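Long-range contacts in endonuclease III (Geobacillus stearothermophilus, PDB 1ORN), which probably excises damaged bases from DNA as a [4Fe-4S] base-excision-repair glycosylase and forms a covalent enzyme-DNA intermediate, trapped in this structure: residues V51-Y62 against E75-I83; P33-S43 against K124-F134. All blocks are in the same frame, centred on the assembly; numbering follows the deposited sequence.

Contact 1 of 2, residues V51-Y62 against E75-I83; sequences VNKVTKRLFEKY and ELEQDIRSI. With nucleotides of chain A.
Tyr62, Lys61, Glu75 and Asp79 build the polar end of this contact between helix 48-61 and the 75-83 segment. Tyr62 OH gives its hydrogen at 2.6 Å to Asp79 OD1, reaching it nearly head-on with the oxygen at the ring's edge, in plane; the ring and carboxylate planes stand 65° apart. Lys61 NZ reaches Asp79 OD1 at 2.8 Å through the syn lone pair. The same ammonium forms a second salt bridge, 3.1 Å from Lys61 NZ to Glu75 OE1, on the anti side and somewhat out of the carboxylate plane. Lys61 suits the site because its chain runs fully extended, chi1 179°, and carries NZ past the tyrosine ring to both carboxylates.

The apolar part runs back along the helix. Leu58 CD1 rests on Ile80 CG2 at 3.8 Å, apolar methyls suited to this buried place, and Leu76 CD1 lies against the phenol, 3.9 Å from Tyr62 CZ. The end of Ile83 fits against Val54, with Ile83 CD1 3.6 Å from Val54 CG2.

On the DNA side, Ser82 OG donates at 3.0 Å to OP1 of DG8 of chain A, while Arg81 lays a guanidinium face over C5' of DT7 of chain A. Two acids should favour the charged lysine, while phenol and ammonium together probably hold the Asp79 carboxylate in place, at one end of an apolar row whose other end meets DNA.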
# COMPACT_ATOMS: atom_id res chain seq x y z
N VAL C 51 -2.08 -3.28 -12.43
CA VAL C 51 -1.27 -2.08 -12.46
C VAL C 51 0.02 -2.36 -13.23
O VAL C 51 0.44 -1.55 -14.06
CB VAL C 51 -0.90 -1.60 -11.04
CG1 VAL C 51 0.12 -0.47 -11.13
CG2 VAL C 51 -2.15 -1.13 -10.31
N ASN C 52 0.64 -3.50 -12.96
CA ASN C 52 1.89 -3.86 -13.64
C ASN C 52 1.70 -4.09 -15.14
O ASN C 52 2.57 -3.75 -15.93
CB ASN C 52 2.51 -5.10 -12.99
CG ASN C 52 3.01 -4.83 -11.59
OD1 ASN C 52 3.50 -3.74 -11.29
ND2 ASN C 52 2.92 -5.84 -10.73
N LYS C 53 0.57 -4.66 -15.52
CA LYS C 53 0.30 -4.89 -16.94
C LYS C 53 0.16 -3.55 -17.65
O LYS C 53 0.66 -3.36 -18.76
CB LYS C 53 -0.97 -5.72 -17.12
CG LYS C 53 -2.26 -4.97 -16.86
N VAL C 54 -0.52 -2.60 -17.00
CA VAL C 54 -0.73 -1.27 -17.57
C VAL C 54 0.54 -0.42 -17.61
O VAL C 54 0.87 0.15 -18.65
CB VAL C 54 -1.83 -0.50 -16.80
CG1 VAL C 54 -1.90 0.94 -17.28
CG2 VAL C 54 -3.17 -1.19 -17.01
N THR C 55 1.26 -0.34 -16.49
CA THR C 55 2.46 0.47 -16.47
C THR C 55 3.55 -0.09 -17.39
O THR C 55 4.46 0.64 -17.79
CB THR C 55 3.02 0.65 -15.04
OG1 THR C 55 3.44 -0.61 -14.51
CG2 THR C 55 1.96 1.25 -14.14
N LYS C 56 3.45 -1.37 -17.72
CA LYS C 56 4.42 -1.99 -18.61
C LYS C 56 4.57 -1.08 -19.83
O LYS C 56 5.68 -0.69 -20.20
CB LYS C 56 3.94 -3.38 -19.04
CG LYS C 56 4.90 -4.11 -19.96
N ARG C 57 3.45 -0.74 -20.45
CA ARG C 57 3.46 0.13 -21.62
C ARG C 57 3.43 1.62 -21.25
O ARG C 57 4.02 2.45 -21.95
CB ARG C 57 2.29 -0.20 -22.54
CG ARG C 57 0.94 -0.24 -21.86
CD ARG C 57 -0.18 -0.40 -22.89
NE ARG C 57 -1.48 -0.62 -22.27
CZ ARG C 57 -1.81 -1.73 -21.61
NH1 ARG C 57 -3.02 -1.86 -21.08
NH2 ARG C 57 -0.93 -2.72 -21.49
N LEU C 58 2.75 1.96 -20.16
CA LEU C 58 2.66 3.36 -19.75
C LEU C 58 4.03 3.97 -19.50
O LEU C 58 4.29 5.10 -19.91
CB LEU C 58 1.82 3.49 -18.47
CG LEU C 58 1.46 4.93 -18.09
CD1 LEU C 58 0.27 5.37 -18.94
CD2 LEU C 58 1.11 5.02 -16.61
N PHE C 59 4.90 3.23 -18.83
CA PHE C 59 6.22 3.75 -18.51
C PHE C 59 7.17 3.80 -19.71
O PHE C 59 8.30 4.27 -19.59
CB PHE C 59 6.85 2.96 -17.37
CG PHE C 59 6.12 3.10 -16.05
CD1 PHE C 59 5.19 4.13 -15.85
CD2 PHE C 59 6.38 2.22 -15.00
CE1 PHE C 59 4.53 4.27 -14.62
CE2 PHE C 59 5.72 2.36 -13.77
CZ PHE C 59 4.80 3.39 -13.59
N GLU C 60 6.71 3.31 -20.86
CA GLU C 60 7.52 3.37 -22.07
C GLU C 60 7.10 4.62 -22.82
O GLU C 60 7.92 5.28 -23.47
CB GLU C 60 7.31 2.13 -22.93
CG GLU C 60 7.90 0.87 -22.32
CD GLU C 60 9.33 1.08 -21.86
OE1 GLU C 60 10.20 1.41 -22.70
OE2 GLU C 60 9.60 0.93 -20.64
N LYS C 61 5.82 4.95 -22.72
CA LYS C 61 5.27 6.13 -23.38
C LYS C 61 5.56 7.41 -22.60
O LYS C 61 5.89 8.45 -23.19
CB LYS C 61 3.75 5.98 -23.54
CG LYS C 61 3.08 7.17 -24.20
CD LYS C 61 1.64 6.85 -24.56
CE LYS C 61 0.96 8.02 -25.25
NZ LYS C 61 -0.43 7.65 -25.68
N TYR C 62 5.45 7.34 -21.28
CA TYR C 62 5.70 8.48 -20.41
C TYR C 62 6.88 8.16 -19.49
O TYR C 62 6.91 7.10 -18.86
CB TYR C 62 4.46 8.77 -19.56
CG TYR C 62 3.17 8.95 -20.34
CD1 TYR C 62 2.80 10.20 -20.84
CD2 TYR C 62 2.31 7.88 -20.55
CE1 TYR C 62 1.61 10.38 -21.53
CE2 TYR C 62 1.11 8.04 -21.24
CZ TYR C 62 0.76 9.29 -21.73
OH TYR C 62 -0.43 9.46 -22.40
N GLU C 75 -6.49 11.54 -23.69
CA GLU C 75 -5.52 10.56 -24.17
C GLU C 75 -4.95 9.74 -23.02
O GLU C 75 -4.83 8.51 -23.12
CB GLU C 75 -4.38 11.26 -24.92
CG GLU C 75 -3.35 10.31 -25.52
CD GLU C 75 -2.31 11.03 -26.37
OE1 GLU C 75 -1.37 10.36 -26.86
OE2 GLU C 75 -2.44 12.26 -26.56
N LEU C 76 -4.59 10.41 -21.93
CA LEU C 76 -4.04 9.70 -20.77
C LEU C 76 -5.12 8.80 -20.17
O LEU C 76 -4.83 7.70 -19.70
CB LEU C 76 -3.53 10.71 -19.73
CG LEU C 76 -2.94 10.09 -18.45
CD1 LEU C 76 -1.74 9.20 -18.80
CD2 LEU C 76 -2.52 11.20 -17.49
N GLU C 77 -6.36 9.27 -20.18
CA GLU C 77 -7.47 8.48 -19.65
C GLU C 77 -7.52 7.11 -20.32
O GLU C 77 -7.66 6.09 -19.65
CB GLU C 77 -8.80 9.20 -19.87
CG GLU C 77 -9.06 10.38 -18.93
CD GLU C 77 -10.46 10.97 -19.10
OE1 GLU C 77 -10.80 11.92 -18.36
OE2 GLU C 77 -11.22 10.48 -19.96
N GLN C 78 -7.41 7.10 -21.64
CA GLN C 78 -7.44 5.84 -22.38
C GLN C 78 -6.24 4.96 -22.06
O GLN C 78 -6.37 3.74 -21.96
CB GLN C 78 -7.51 6.10 -23.89
CG GLN C 78 -8.87 6.59 -24.36
CD GLN C 78 -10.00 5.70 -23.87
OE1 GLN C 78 -10.00 4.49 -24.10
NE2 GLN C 78 -10.97 6.30 -23.19
N ASP C 79 -5.08 5.58 -21.90
CA ASP C 79 -3.86 4.85 -21.61
C ASP C 79 -3.91 4.08 -20.28
O ASP C 79 -3.21 3.07 -20.13
CB ASP C 79 -2.66 5.81 -21.61
CG ASP C 79 -2.22 6.18 -23.01
OD1 ASP C 79 -1.46 7.16 -23.16
OD2 ASP C 79 -2.64 5.49 -23.97
N ILE C 80 -4.72 4.55 -19.34
CA ILE C 80 -4.85 3.89 -18.03
C ILE C 80 -6.27 3.41 -17.77
O ILE C 80 -6.62 3.07 -16.64
CB ILE C 80 -4.45 4.83 -16.87
CG1 ILE C 80 -5.44 5.99 -16.77
CG2 ILE C 80 -3.04 5.35 -17.07
CD1 ILE C 80 -5.23 6.89 -15.56
N ARG C 81 -7.09 3.37 -18.81
CA ARG C 81 -8.48 2.96 -18.67
C ARG C 81 -8.71 1.63 -17.94
O ARG C 81 -9.64 1.51 -17.15
CB ARG C 81 -9.16 2.89 -20.04
CG ARG C 81 -10.61 2.45 -19.99
CD ARG C 81 -11.25 2.44 -21.38
NE ARG C 81 -12.61 1.92 -21.33
CZ ARG C 81 -12.93 0.66 -21.06
NH1 ARG C 81 -11.97 -0.23 -20.81
NH2 ARG C 81 -14.20 0.28 -21.03
N SER C 82 -7.85 0.65 -18.19
CA SER C 82 -7.99 -0.67 -17.57
C SER C 82 -7.78 -0.71 -16.06
O SER C 82 -8.07 -1.73 -15.42
CB SER C 82 -7.04 -1.67 -18.24
OG SER C 82 -7.46 -1.93 -19.57
N ILE C 83 -7.28 0.38 -15.49
CA ILE C 83 -7.04 0.45 -14.05
C ILE C 83 -8.35 0.70 -13.30
O ILE C 83 -8.54 0.24 -12.17
CB ILE C 83 -6.06 1.63 -13.72
CG1 ILE C 83 -4.69 1.37 -14.34
CG2 ILE C 83 -5.95 1.80 -12.21
CD1 ILE C 83 -3.94 0.20 -13.75
P DT A 7 -15.79 1.33 -16.24
OP1 DT A 7 -15.94 2.54 -17.08
OP2 DT A 7 -16.98 0.50 -15.92
O5' DT A 7 -14.69 0.38 -16.90
C5' DT A 7 -13.35 0.85 -17.07
C4' DT A 7 -12.36 -0.20 -16.62
O4' DT A 7 -12.40 -0.37 -15.18
C3' DT A 7 -12.56 -1.59 -17.23
O3' DT A 7 -11.30 -2.07 -17.69
C2' DT A 7 -13.07 -2.43 -16.07
C1' DT A 7 -12.41 -1.76 -14.87
N1 DT A 7 -13.12 -1.93 -13.58
C2 DT A 7 -12.41 -2.42 -12.49
O2 DT A 7 -11.24 -2.74 -12.55
N3 DT A 7 -13.14 -2.53 -11.33
C4 DT A 7 -14.47 -2.21 -11.15
O4 DT A 7 -14.99 -2.35 -10.04
C5 DT A 7 -15.16 -1.72 -12.32
C7 DT A 7 -16.61 -1.36 -12.22
C6 DT A 7 -14.46 -1.60 -13.46
P DG A 8 -11.22 -3.45 -18.51
OP1 DG A 8 -10.08 -3.35 -19.46
OP2 DG A 8 -12.57 -3.77 -19.03
O5' DG A 8 -10.83 -4.51 -17.39
C5' DG A 8 -9.62 -4.35 -16.66
C4' DG A 8 -9.41 -5.52 -15.73
O4' DG A 8 -10.17 -5.36 -14.52
C3' DG A 8 -9.80 -6.87 -16.32
O3' DG A 8 -8.78 -7.82 -16.02
C2' DG A 8 -11.10 -7.21 -15.60
C1' DG A 8 -10.92 -6.54 -14.25
N9 DG A 8 -12.16 -6.14 -13.59
C8 DG A 8 -13.26 -5.56 -14.17
N7 DG A 8 -14.21 -5.30 -13.31
C5 DG A 8 -13.71 -5.73 -12.09
C6 DG A 8 -14.28 -5.71 -10.79
O6 DG A 8 -15.39 -5.29 -10.45
N1 DG A 8 -13.43 -6.25 -9.84
C2 DG A 8 -12.17 -6.75 -10.10
N2 DG A 8 -11.50 -7.23 -9.04
N3 DG A 8 -11.62 -6.78 -11.30
C4 DG A 8 -12.44 -6.26 -12.25

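Contact 2 of 2, residues P33-S43 against K124-F134; sequences PFELLIAVVLS and KTANVVVSVAF. With nucleotides of chain B.
The helix 123-134 that follows the hairpin of the helix-hairpin-helix motif packs here against helix 33-43, roughly antiparallel (149°), the axes coming within 9.6 Å. Val40, branched at CB, lies at the centre of the DNA-proximal half and offers a methyl to each of two neighbours: its CG1 meets Thr125 CG2 at 3.6 Å as the two side chains run alongside one another, pointing opposite ways, and its CG2 meets Val128 CG1 at 3.7 Å.

Thr125 divides its two branches between protein and DNA. With CG2 anti to the backbone N and OG1 beside it (chi1 -63°), the methyl faces Val40, while OG1 and the amide N both donate to OP1 of DT9 of chain B, from Thr125 OG1 at 2.7 Å. This phosphate grip at a helix start is characteristic of HhH-GPD glycosylases. A water spans the helices, donating to Val40 O and Thr125 OG1. Lys124 NZ, covalently linked to the trapped DNA group, lies 4.1 Å from Val40 CG1.

Toward the far end, Leu37 CD1 touches Val129 CG2, and Leu36 CD2 nestles 3.7 Å from Ala133 CB, where a small residue admits the longer leucine. Pro33 CB lies 3.9 Å from Phe134 CZ.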
# COMPACT_ATOMS: atom_id res chain seq x y z
N PRO C 33 11.86 6.38 -8.35
CA PRO C 33 10.84 6.97 -7.48
C PRO C 33 9.63 7.56 -8.18
O PRO C 33 8.52 7.48 -7.66
CB PRO C 33 11.62 8.02 -6.69
CG PRO C 33 13.01 7.42 -6.64
CD PRO C 33 13.18 6.96 -8.06
N PHE C 34 9.84 8.14 -9.36
CA PHE C 34 8.74 8.73 -10.12
C PHE C 34 7.82 7.63 -10.62
O PHE C 34 6.60 7.75 -10.53
CB PHE C 34 9.27 9.55 -11.30
CG PHE C 34 8.19 10.18 -12.13
CD1 PHE C 34 7.28 11.06 -11.55
CD2 PHE C 34 8.07 9.90 -13.49
CE1 PHE C 34 6.26 11.65 -12.31
CE2 PHE C 34 7.06 10.48 -14.25
CZ PHE C 34 6.15 11.36 -13.66
N GLU C 35 8.40 6.56 -11.16
CA GLU C 35 7.59 5.45 -11.63
C GLU C 35 6.86 4.82 -10.44
O GLU C 35 5.72 4.39 -10.57
CB GLU C 35 8.44 4.39 -12.33
CG GLU C 35 8.83 4.75 -13.74
CD GLU C 35 9.58 3.62 -14.44
OE1 GLU C 35 9.98 3.81 -15.60
OE2 GLU C 35 9.77 2.55 -13.82
N LEU C 36 7.52 4.77 -9.28
CA LEU C 36 6.86 4.19 -8.12
C LEU C 36 5.66 5.05 -7.74
O LEU C 36 4.57 4.52 -7.49
CB LEU C 36 7.80 4.11 -6.91
CG LEU C 36 7.15 3.56 -5.63
CD1 LEU C 36 6.64 2.14 -5.85
CD2 LEU C 36 8.15 3.59 -4.48
N LEU C 37 5.86 6.36 -7.67
CA LEU C 37 4.77 7.26 -7.30
C LEU C 37 3.56 7.07 -8.20
O LEU C 37 2.43 6.95 -7.71
CB LEU C 37 5.23 8.72 -7.37
CG LEU C 37 4.16 9.78 -7.06
CD1 LEU C 37 3.61 9.57 -5.65
CD2 LEU C 37 4.76 11.16 -7.20
N ILE C 38 3.77 7.06 -9.52
CA ILE C 38 2.64 6.88 -10.43
C ILE C 38 1.98 5.53 -10.20
O ILE C 38 0.75 5.42 -10.14
CB ILE C 38 3.08 6.96 -11.91
CG1 ILE C 38 3.64 8.35 -12.22
CG2 ILE C 38 1.89 6.62 -12.82
CD1 ILE C 38 2.65 9.48 -11.98
N ALA C 39 2.80 4.49 -10.08
CA ALA C 39 2.28 3.14 -9.87
C ALA C 39 1.42 3.00 -8.61
O ALA C 39 0.36 2.37 -8.64
CB ALA C 39 3.43 2.14 -9.84
N VAL C 40 1.86 3.61 -7.51
CA VAL C 40 1.12 3.51 -6.26
C VAL C 40 -0.18 4.30 -6.35
O VAL C 40 -1.20 3.87 -5.82
CB VAL C 40 1.97 4.00 -5.07
CG1 VAL C 40 1.18 3.90 -3.77
CG2 VAL C 40 3.23 3.13 -4.96
N VAL C 41 -0.15 5.43 -7.04
CA VAL C 41 -1.38 6.23 -7.20
C VAL C 41 -2.40 5.39 -7.96
O VAL C 41 -3.59 5.35 -7.61
CB VAL C 41 -1.10 7.54 -7.98
CG1 VAL C 41 -2.42 8.18 -8.44
CG2 VAL C 41 -0.36 8.53 -7.07
N LEU C 42 -1.94 4.71 -9.00
CA LEU C 42 -2.82 3.86 -9.81
C LEU C 42 -3.30 2.64 -9.03
O LEU C 42 -4.39 2.12 -9.28
CB LEU C 42 -2.08 3.40 -11.09
CG LEU C 42 -1.71 4.44 -12.15
CD1 LEU C 42 -0.97 3.76 -13.29
CD2 LEU C 42 -2.98 5.12 -12.67
N SER C 43 -2.48 2.20 -8.07
CA SER C 43 -2.76 1.03 -7.23
C SER C 43 -3.98 1.13 -6.31
O SER C 43 -4.49 0.11 -5.85
CB SER C 43 -1.51 0.71 -6.39
OG SER C 43 -1.74 -0.38 -5.51
N LYS C 124 -1.68 6.62 2.82
CA LYS C 124 -1.21 5.29 2.41
C LYS C 124 -0.21 5.40 1.26
O LYS C 124 0.87 4.80 1.30
CB LYS C 124 -2.40 4.41 1.99
CG LYS C 124 -2.05 3.02 1.44
CD LYS C 124 -1.94 3.01 -0.09
CE LYS C 124 -1.71 1.58 -0.62
NZ LYS C 124 -1.60 1.46 -2.11
N THR C 125 -0.56 6.17 0.24
CA THR C 125 0.30 6.33 -0.93
C THR C 125 1.64 6.95 -0.54
O THR C 125 2.70 6.46 -0.94
CB THR C 125 -0.40 7.18 -2.00
OG1 THR C 125 -1.57 6.47 -2.44
CG2 THR C 125 0.50 7.43 -3.19
N ALA C 126 1.59 8.02 0.25
CA ALA C 126 2.82 8.69 0.68
C ALA C 126 3.72 7.76 1.49
O ALA C 126 4.94 7.76 1.31
CB ALA C 126 2.49 9.94 1.48
N ASN C 127 3.14 6.97 2.39
CA ASN C 127 3.93 6.04 3.19
C ASN C 127 4.61 4.97 2.34
O ASN C 127 5.76 4.61 2.61
CB ASN C 127 3.07 5.37 4.26
CG ASN C 127 2.85 6.28 5.47
OD1 ASN C 127 3.49 7.32 5.60
ND2 ASN C 127 1.95 5.87 6.36
N VAL C 128 3.92 4.44 1.34
CA VAL C 128 4.54 3.43 0.49
C VAL C 128 5.73 4.03 -0.23
O VAL C 128 6.81 3.44 -0.27
CB VAL C 128 3.56 2.89 -0.58
CG1 VAL C 128 4.32 2.05 -1.60
CG2 VAL C 128 2.48 2.06 0.09
N VAL C 129 5.55 5.22 -0.79
CA VAL C 129 6.62 5.88 -1.52
C VAL C 129 7.85 6.19 -0.66
O VAL C 129 8.97 5.83 -1.05
CB VAL C 129 6.11 7.18 -2.20
CG1 VAL C 129 7.27 7.93 -2.86
CG2 VAL C 129 5.06 6.82 -3.24
N VAL C 130 7.67 6.82 0.50
CA VAL C 130 8.85 7.13 1.31
C VAL C 130 9.56 5.88 1.81
O VAL C 130 10.79 5.87 1.95
CB VAL C 130 8.51 8.05 2.51
CG1 VAL C 130 7.87 9.33 2.01
CG2 VAL C 130 7.59 7.33 3.49
N SER C 131 8.79 4.83 2.06
CA SER C 131 9.34 3.58 2.56
C SER C 131 10.09 2.79 1.50
O SER C 131 11.25 2.42 1.70
CB SER C 131 8.21 2.71 3.12
OG SER C 131 8.70 1.44 3.52
N VAL C 132 9.43 2.54 0.38
CA VAL C 132 10.03 1.76 -0.69
C VAL C 132 11.10 2.52 -1.47
O VAL C 132 12.19 1.99 -1.70
CB VAL C 132 8.91 1.25 -1.62
CG1 VAL C 132 9.52 0.37 -2.71
CG2 VAL C 132 8.02 0.40 -0.74
N ALA C 133 10.80 3.75 -1.86
CA ALA C 133 11.76 4.55 -2.62
C ALA C 133 12.91 5.16 -1.83
O ALA C 133 14.06 5.17 -2.31
CB ALA C 133 11.02 5.65 -3.37
N PHE C 134 12.63 5.67 -0.64
CA PHE C 134 13.66 6.35 0.14
C PHE C 134 14.08 5.71 1.45
O PHE C 134 14.79 6.32 2.24
CB PHE C 134 13.22 7.80 0.38
CG PHE C 134 12.76 8.50 -0.87
CD1 PHE C 134 13.63 8.67 -1.94
CD2 PHE C 134 11.46 8.96 -0.99
CE1 PHE C 134 13.21 9.29 -3.12
CE2 PHE C 134 11.03 9.59 -2.15
CZ PHE C 134 11.90 9.76 -3.22
P DT B 9 -4.51 6.96 -0.02
OP1 DT B 9 -3.13 7.28 -0.44
OP2 DT B 9 -4.87 6.92 1.42
O5' DT B 9 -5.49 7.97 -0.75
C5' DT B 9 -5.41 8.12 -2.16
C4' DT B 9 -6.44 9.12 -2.65
O4' DT B 9 -7.76 8.52 -2.62
C3' DT B 9 -6.51 10.40 -1.82
O3' DT B 9 -6.23 11.52 -2.66
C2' DT B 9 -7.94 10.42 -1.28
C1' DT B 9 -8.71 9.50 -2.23
N1 DT B 9 -9.86 8.80 -1.62
C2 DT B 9 -11.07 8.79 -2.30
O2 DT B 9 -11.24 9.35 -3.37
N3 DT B 9 -12.08 8.10 -1.67
C4 DT B 9 -12.02 7.45 -0.46
O4 DT B 9 -13.01 6.87 -0.01
C5 DT B 9 -10.73 7.51 0.21
C7 DT B 9 -10.56 6.85 1.54
C6 DT B 9 -9.73 8.17 -0.40
P DG B 8 -6.19 -0.42 -1.34
OP1 DG B 8 -6.76 -0.67 -0.00
OP2 DG B 8 -6.83 -1.03 -2.54
O5' DG B 8 -6.12 1.15 -1.60
C5' DG B 8 -5.86 2.06 -0.53
C4' DG B 8 -5.90 3.47 -1.06
O4' DG B 8 -7.17 3.71 -1.70
C3' DG B 8 -5.70 4.61 -0.07
O3' DG B 8 -4.90 5.58 -0.74
C2' DG B 8 -7.12 5.10 0.20
C1' DG B 8 -7.82 4.84 -1.13
N9 DG B 8 -9.24 4.50 -1.02
C8 DG B 8 -9.85 3.77 -0.03
N7 DG B 8 -11.13 3.58 -0.25
C5 DG B 8 -11.37 4.23 -1.46
C6 DG B 8 -12.58 4.37 -2.21
O6 DG B 8 -13.69 3.89 -1.98
N1 DG B 8 -12.38 5.13 -3.36
C2 DG B 8 -11.18 5.69 -3.73
N2 DG B 8 -11.19 6.41 -4.87
N3 DG B 8 -10.05 5.56 -3.05
C4 DG B 8 -10.22 4.83 -1.93
O HOH W 1 -2.38 3.97 -3.34

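In the fold
Contacts 1 and 2 adjoin: helix 33-43 and helix 48-61 follow one another in the chain and touch, with Phe59 packed on Glu35 and Val51 on Ala39 and Ser43. Contact 1 is nested in the chain loop that contact 2 closes, and their centres lie 16 Å apart. Both are largely buried, but contact 2 sits nearer the middle of the chain (about 8 Å from its centre, against 19 Å) and joins its helices without any direct hydrogen bond between them. Contact 1, farther out, adds a salt-bridge network at its solvent-facing end. Each meets a different DNA strand, chain A at contact 1 and chain B at contact 2.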